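Local coordinates for protein Sfrice_029225 (Spodoptera frugiperda, PDB 6I50) that probably acts as a trimeric tumour necrosis factor family cytokine, an arthropod Eiger homologue expected to bind TNF receptors, at residues 67-77 / 152-163. Sequence-based numbering, arbitrary orientation.
Sequences TGVYLVYVQIY and KSFIGLVKLADA
Lys152 lays its aliphatic chain across one face of the Tyr77 ring, CD 3.6 Å from the ring centroid, while its carbonyl O takes a hydrogen bond from Gln75 NE2 (2.8 Å) that arrives from above the carbonyl plane; Gln75 OE1 bonds to Ser123 OG of the second subunit. Ser153 OG accepts a hydrogen bond from Tyr77 N at 2.9 Å and is also hydrogen-bonded to Leu147 O. The Phe154 ring is covered on one face by Gln75 CB, and its CD1 meets the edge of the Tyr73 ring. Ile155 lies alongside Val74. Tyr73 CG sits between its backbone N and carbonyl carbon (chi1 57°), which folds the ring over Gly156, CA 3.8 Å from the centroid; a side chain on this glycine would collide with Tyr73 OH. With an alanine at Tyr73, Gly156 would probably lose its ring cover, and His7 and Ala126 of the second subunit their shared hydroxyl partner. Lys159 CB covers a face of Tyr70. Leu160 and Ala161 both face Val69 in a classic beta bulge. Within the TNF jelly roll, strand 68-80 runs antiparallel between 144-161 and 117-129; Val72, Val74 and Ile155 pack against strand 84-92, whereas Tyr73, Phe154 and Leu71 meet neighbouring subunits of the trimer.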
ATOM      1  N   THR A  67     -10.702   3.553 -20.331  1.00 12.53           N
ATOM      2  CA  THR A  67     -11.620   3.109 -19.293  1.00 13.34           C
ATOM      3  C   THR A  67     -11.244   1.717 -18.796  1.00 14.62           C
ATOM      4  O   THR A  67     -10.911   0.829 -19.586  1.00 17.68           O
ATOM      5  CB  THR A  67     -13.045   3.104 -19.843  1.00 15.30           C
ATOM      6  OG1 THR A  67     -13.396   4.432 -20.257  1.00 14.74           O
ATOM      7  CG2 THR A  67     -14.031   2.618 -18.793  1.00 15.35           C
ATOM      8  N   GLY A  68     -11.289   1.527 -17.483  1.00 14.17           N
ATOM      9  CA  GLY A  68     -11.054   0.207 -16.931  1.00 15.70           C
ATOM     10  C   GLY A  68     -10.909   0.263 -15.428  1.00 11.44           C
ATOM     11  O   GLY A  68     -11.099   1.305 -14.793  1.00 11.24           O
ATOM     12  N   VAL A  69     -10.587  -0.896 -14.863  1.00 10.16           N
ATOM     13  CA  VAL A  69     -10.269  -0.994 -13.442  1.00 10.32           C
ATOM     14  C   VAL A  69      -8.761  -0.875 -13.300  1.00 12.09           C
ATOM     15  O   VAL A  69      -8.012  -1.641 -13.916  1.00 11.90           O
ATOM     16  CB  VAL A  69     -10.786  -2.305 -12.832  1.00  9.79           C
ATOM     17  CG1 VAL A  69     -10.335  -2.435 -11.382  1.00  9.77           C
ATOM     18  CG2 VAL A  69     -12.299  -2.352 -12.916  1.00 12.44           C
ATOM     19  N   TYR A  70      -8.325   0.104 -12.510  1.00  9.73           N
ATOM     20  CA  TYR A  70      -6.920   0.407 -12.291  1.00 11.51           C
ATOM     21  C   TYR A  70      -6.556   0.172 -10.836  1.00 13.38           C
ATOM     22  O   TYR A  70      -7.341   0.473  -9.936  1.00 12.62           O
ATOM     23  CB  TYR A  70      -6.589   1.878 -12.577  1.00 11.10           C
ATOM     24  CG  TYR A  70      -6.601   2.313 -14.016  1.00 12.45           C
ATOM     25  CD1 TYR A  70      -7.793   2.429 -14.720  1.00 10.86           C
ATOM     26  CD2 TYR A  70      -5.423   2.649 -14.658  1.00 10.81           C
ATOM     27  CE1 TYR A  70      -7.810   2.856 -16.028  1.00  9.97           C
ATOM     28  CE2 TYR A  70      -5.423   3.075 -15.964  1.00  9.75           C
ATOM     29  CZ  TYR A  70      -6.614   3.174 -16.650  1.00 11.60           C
ATOM     30  OH  TYR A  70      -6.600   3.601 -17.954  1.00 12.65           O
ATOM     31  N   LEU A  71      -5.336  -0.303 -10.606  1.00  7.86           N
ATOM     32  CA  LEU A  71      -4.723  -0.162  -9.297  1.00  8.42           C
ATOM     33  C   LEU A  71      -4.141   1.243  -9.222  1.00 11.59           C
ATOM     34  O   LEU A  71      -3.291   1.606 -10.036  1.00 14.42           O
ATOM     35  CB  LEU A  71      -3.638  -1.215  -9.083  1.00 10.16           C
ATOM     36  CG  LEU A  71      -2.815  -1.091  -7.791  1.00 10.01           C
ATOM     37  CD1 LEU A  71      -3.671  -1.434  -6.573  1.00 14.04           C
ATOM     38  CD2 LEU A  71      -1.588  -1.995  -7.857  1.00 12.34           C
ATOM     39  N   VAL A  72      -4.628   2.045  -8.282  1.00  8.95           N
ATOM     40  CA  VAL A  72      -4.187   3.426  -8.107  1.00  7.58           C
ATOM     41  C   VAL A  72      -3.535   3.518  -6.736  1.00 11.90           C
ATOM     42  O   VAL A  72      -4.088   3.013  -5.757  1.00  9.99           O
ATOM     43  CB  VAL A  72      -5.362   4.417  -8.218  1.00 11.16           C
ATOM     44  CG1 VAL A  72      -4.876   5.849  -8.038  1.00  9.36           C
ATOM     45  CG2 VAL A  72      -6.075   4.256  -9.562  1.00 14.29           C
ATOM     46  N   TYR A  73      -2.367   4.150  -6.659  1.00 10.56           N
ATOM     47  CA  TYR A  73      -1.700   4.302  -5.372  1.00  9.06           C
ATOM     48  C   TYR A  73      -1.150   5.717  -5.252  1.00  8.59           C
ATOM     49  O   TYR A  73      -0.769   6.343  -6.247  1.00  9.03           O
ATOM     50  CB  TYR A  73      -0.585   3.254  -5.181  1.00  8.75           C
ATOM     51  CG  TYR A  73       0.475   3.278  -6.258  1.00 11.94           C
ATOM     52  CD1 TYR A  73       1.552   4.161  -6.176  1.00 13.92           C
ATOM     53  CD2 TYR A  73       0.400   2.424  -7.356  1.00 11.33           C
ATOM     54  CE1 TYR A  73       2.516   4.203  -7.170  1.00 10.50           C
ATOM     55  CE2 TYR A  73       1.370   2.451  -8.353  1.00 11.89           C
ATOM     56  CZ  TYR A  73       2.424   3.344  -8.250  1.00 13.10           C
ATOM     57  OH  TYR A  73       3.380   3.378  -9.235  1.00 13.80           O
ATOM     58  N   VAL A  74      -1.142   6.225  -4.023  1.00  7.70           N
ATOM     59  CA  VAL A  74      -0.707   7.585  -3.729  1.00  8.54           C
ATOM     60  C   VAL A  74       0.078   7.573  -2.428  1.00  6.26           C
ATOM     61  O   VAL A  74      -0.325   6.926  -1.454  1.00  9.20           O
ATOM     62  CB  VAL A  74      -1.905   8.552  -3.609  1.00  9.43           C
ATOM     63  CG1 VAL A  74      -1.446   9.928  -3.141  1.00 10.27           C
ATOM     64  CG2 VAL A  74      -2.675   8.652  -4.924  1.00 13.11           C
ATOM     65  N   GLN A  75       1.188   8.310  -2.398  1.00  9.80           N
ATOM     66  CA  GLN A  75       1.890   8.591  -1.151  1.00  9.64           C
ATOM     67  C   GLN A  75       2.243  10.069  -1.091  1.00  8.93           C
ATOM     68  O   GLN A  75       2.846  10.607  -2.027  1.00 10.53           O
ATOM     69  CB  GLN A  75       3.163   7.758  -1.008  1.00  7.74           C
ATOM     70  CG  GLN A  75       3.932   8.072   0.274  1.00 10.23           C
ATOM     71  CD  GLN A  75       4.948   7.002   0.602  1.00  9.93           C
ATOM     72  OE1 GLN A  75       4.589   5.851   0.855  1.00 12.43           O
ATOM     73  NE2 GLN A  75       6.229   7.377   0.612  1.00  8.81           N
ATOM     74  N   ILE A  76       1.859  10.724  -0.001  1.00  9.13           N
ATOM     75  CA  ILE A  76       2.290  12.085   0.294  1.00 11.88           C
ATOM     76  C   ILE A  76       3.150  12.021   1.546  1.00  9.39           C
ATOM     77  O   ILE A  76       2.711  11.509   2.586  1.00 10.63           O
ATOM     78  CB  ILE A  76       1.103  13.042   0.486  1.00  9.86           C
ATOM     79  CG1 ILE A  76       0.213  13.060  -0.768  1.00 10.65           C
ATOM     80  CG2 ILE A  76       1.598  14.446   0.812  1.00 10.88           C
ATOM     81  CD1 ILE A  76       0.916  13.540  -2.028  1.00 11.15           C
ATOM     82  N   TYR A  77       4.371  12.533   1.447  1.00 10.97           N
ATOM     83  CA  TYR A  77       5.309  12.549   2.567  1.00 12.73           C
ATOM     84  C   TYR A  77       5.238  13.935   3.201  1.00 16.22           C
ATOM     85  O   TYR A  77       5.750  14.909   2.647  1.00 13.99           O
ATOM     86  CB  TYR A  77       6.710  12.210   2.069  1.00 13.06           C
ATOM     87  CG  TYR A  77       7.746  11.900   3.129  1.00  9.54           C
ATOM     88  CD1 TYR A  77       8.231  12.892   3.969  1.00 12.34           C
ATOM     89  CD2 TYR A  77       8.283  10.624   3.243  1.00 14.90           C
ATOM     90  CE1 TYR A  77       9.197  12.615   4.917  1.00 18.43           C
ATOM     91  CE2 TYR A  77       9.252  10.340   4.190  1.00 14.07           C
ATOM     92  CZ  TYR A  77       9.705  11.338   5.017  1.00 21.36           C
ATOM     93  OH  TYR A  77      10.671  11.063   5.959  1.00 29.86           O
ATOM     94  N   LYS A 152       9.800   9.884  -1.959  1.00 10.77           N
ATOM     95  CA  LYS A 152       8.945  10.217  -0.822  1.00 11.60           C
ATOM     96  C   LYS A 152       7.478  10.420  -1.192  1.00 12.14           C
ATOM     97  O   LYS A 152       6.594   9.996  -0.441  1.00  9.63           O
ATOM     98  CB  LYS A 152       9.477  11.477  -0.123  1.00 10.73           C
ATOM     99  CG  LYS A 152      10.809  11.254   0.589  1.00 12.97           C
ATOM    100  CD  LYS A 152      11.132  12.392   1.550  1.00 16.35           C
ATOM    101  CE  LYS A 152      12.363  12.069   2.392  1.00 19.83           C
ATOM    102  NZ  LYS A 152      13.620  12.081   1.583  1.00 18.84           N
ATOM    103  N   SER A 153       7.185  11.061  -2.322  1.00 11.17           N
ATOM    104  CA  SER A 153       5.813  11.402  -2.689  1.00  8.65           C
ATOM    105  C   SER A 153       5.571  11.046  -4.148  1.00 11.09           C
ATOM    106  O   SER A 153       6.425  11.314  -4.998  1.00 12.34           O
ATOM    107  CB  SER A 153       5.522  12.896  -2.459  1.00 12.48           C
ATOM    108  OG  SER A 153       5.651  13.240  -1.086  1.00 11.28           O
ATOM    109  N   PHE A 154       4.416  10.443  -4.438  1.00  9.84           N
ATOM    110  CA  PHE A 154       4.172   9.959  -5.795  1.00  9.87           C
ATOM    111  C   PHE A 154       2.707   9.572  -5.963  1.00 11.19           C
ATOM    112  O   PHE A 154       1.964   9.417  -4.991  1.00 10.54           O
ATOM    113  CB  PHE A 154       5.074   8.764  -6.126  1.00  9.65           C
ATOM    114  CG  PHE A 154       5.141   7.725  -5.032  1.00 11.49           C
ATOM    115  CD1 PHE A 154       4.150   6.763  -4.905  1.00 13.13           C
ATOM    116  CD2 PHE A 154       6.205   7.704  -4.143  1.00 11.06           C
ATOM    117  CE1 PHE A 154       4.210   5.811  -3.902  1.00 10.77           C
ATOM    118  CE2 PHE A 154       6.272   6.752  -3.140  1.00 14.08           C
ATOM    119  CZ  PHE A 154       5.276   5.796  -3.026  1.00 11.09           C
ATOM    120  N   ILE A 155       2.313   9.395  -7.224  1.00 12.55           N
ATOM    121  CA  ILE A 155       1.001   8.867  -7.593  1.00  9.60           C
ATOM    122  C   ILE A 155       1.184   8.021  -8.846  1.00  9.13           C
ATOM    123  O   ILE A 155       1.873   8.427  -9.786  1.00 11.05           O
ATOM    124  CB  ILE A 155      -0.046   9.981  -7.824  1.00  9.72           C
ATOM    125  CG1 ILE A 155      -1.347   9.395  -8.384  1.00 10.83           C
ATOM    126  CG2 ILE A 155       0.485  11.072  -8.755  1.00 11.39           C
ATOM    127  CD1 ILE A 155      -2.504  10.382  -8.409  1.00  8.88           C
ATOM    128  N   GLY A 156       0.627   6.814  -8.832  1.00  8.64           N
ATOM    129  CA  GLY A 156       0.786   5.908  -9.948  1.00  8.36           C
ATOM    130  C   GLY A 156      -0.477   5.102 -10.154  1.00 10.18           C
ATOM    131  O   GLY A 156      -1.338   5.010  -9.272  1.00  9.47           O
ATOM    132  N   LEU A 157      -0.592   4.538 -11.352  1.00  8.84           N
ATOM    133  CA  LEU A 157      -1.753   3.727 -11.668  1.00 11.53           C
ATOM    134  C   LEU A 157      -1.393   2.729 -12.752  1.00 12.81           C
ATOM    135  O   LEU A 157      -0.586   3.011 -13.643  1.00 11.41           O
ATOM    136  CB  LEU A 157      -2.971   4.549 -12.120  1.00 18.78           C
ATOM    137  CG  LEU A 157      -3.010   5.999 -12.616  1.00 26.48           C
ATOM    138  CD1 LEU A 157      -1.826   6.409 -13.471  1.00 13.71           C
ATOM    139  CD2 LEU A 157      -4.309   6.205 -13.386  1.00 19.52           C
ATOM    140  N   VAL A 158      -2.028   1.562 -12.663  1.00 13.20           N
ATOM    141  CA  VAL A 158      -1.809   0.452 -13.577  1.00 10.30           C
ATOM    142  C   VAL A 158      -3.176  -0.086 -13.961  1.00 11.28           C
ATOM    143  O   VAL A 158      -3.938  -0.520 -13.090  1.00 12.01           O
ATOM    144  CB  VAL A 158      -0.955  -0.662 -12.943  1.00 12.07           C
ATOM    145  CG1 VAL A 158      -0.749  -1.801 -13.939  1.00 15.31           C
ATOM    146  CG2 VAL A 158       0.385  -0.125 -12.437  1.00 14.65           C
ATOM    147  N   LYS A 159      -3.485  -0.085 -15.253  1.00 10.04           N
ATOM    148  CA  LYS A 159      -4.742  -0.691 -15.674  1.00 10.44           C
ATOM    149  C   LYS A 159      -4.666  -2.205 -15.517  1.00 11.66           C
ATOM    150  O   LYS A 159      -3.723  -2.846 -15.992  1.00 15.37           O
ATOM    151  CB  LYS A 159      -5.073  -0.321 -17.114  1.00 12.02           C
ATOM    152  CG  LYS A 159      -6.467  -0.775 -17.521  1.00 13.90           C
ATOM    153  CD  LYS A 159      -6.759  -0.451 -18.968  1.00 20.31           C
ATOM    154  CE  LYS A 159      -8.047  -1.118 -19.402  1.00 28.97           C
ATOM    155  NZ  LYS A 159      -7.886  -1.804 -20.703  1.00 37.23           N
ATOM    156  N   LEU A 160      -5.672  -2.771 -14.848  1.00 10.39           N
ATOM    157  CA  LEU A 160      -5.737  -4.198 -14.559  1.00 10.65           C
ATOM    158  C   LEU A 160      -6.684  -4.955 -15.471  1.00 12.27           C
ATOM    159  O   LEU A 160      -6.425  -6.126 -15.775  1.00 15.07           O
ATOM    160  CB  LEU A 160      -6.182  -4.431 -13.113  1.00 10.32           C
ATOM    161  CG  LEU A 160      -5.341  -3.769 -12.029  1.00 14.36           C
ATOM    162  CD1 LEU A 160      -5.939  -4.111 -10.668  1.00 13.32           C
ATOM    163  CD2 LEU A 160      -3.905  -4.230 -12.128  1.00 15.53           C
ATOM    164  N   ALA A 161      -7.777  -4.327 -15.896  1.00 13.26           N
ATOM    165  CA  ALA A 161      -8.773  -5.018 -16.702  1.00 14.30           C
ATOM    166  C   ALA A 161      -9.659  -4.012 -17.418  1.00 13.92           C
ATOM    167  O   ALA A 161      -9.866  -2.891 -16.942  1.00 13.71           O
ATOM    168  CB  ALA A 161      -9.645  -5.940 -15.845  1.00 16.81           C
ATOM    169  N   ASP A 162     -10.198  -4.438 -18.556  1.00 18.91           N
ATOM    170  CA  ASP A 162     -11.274  -3.695 -19.194  1.00 18.98           C
ATOM    171  C   ASP A 162     -12.523  -3.745 -18.326  1.00 21.63           C
ATOM    172  O   ASP A 162     -12.724  -4.677 -17.543  1.00 24.64           O
ATOM    173  CB  ASP A 162     -11.597  -4.276 -20.572  1.00 23.16           C
ATOM    174  CG  ASP A 162     -10.472  -4.095 -21.568  1.00 35.12           C
ATOM    175  OD1 ASP A 162      -9.721  -3.106 -21.451  1.00 39.00           O
ATOM    176  OD2 ASP A 162     -10.344  -4.946 -22.474  1.00 44.28           O
ATOM    177  N   ALA A 163     -13.377  -2.737 -18.480  1.00 18.37           N
ATOM    178  CA  ALA A 163     -14.636  -2.709 -17.751  1.00 24.48           C
ATOM    179  C   ALA A 163     -15.567  -1.697 -18.399  1.00 21.09           C
ATOM    180  O   ALA A 163     -15.133  -0.612 -18.789  1.00 21.20           O
ATOM    181  CB  ALA A 163     -14.421  -2.357 -16.273  1.00 21.08           C
TER
HETATM  182  O   HOH W   1     -12.436  -1.100 -20.730  1.00 19.00           O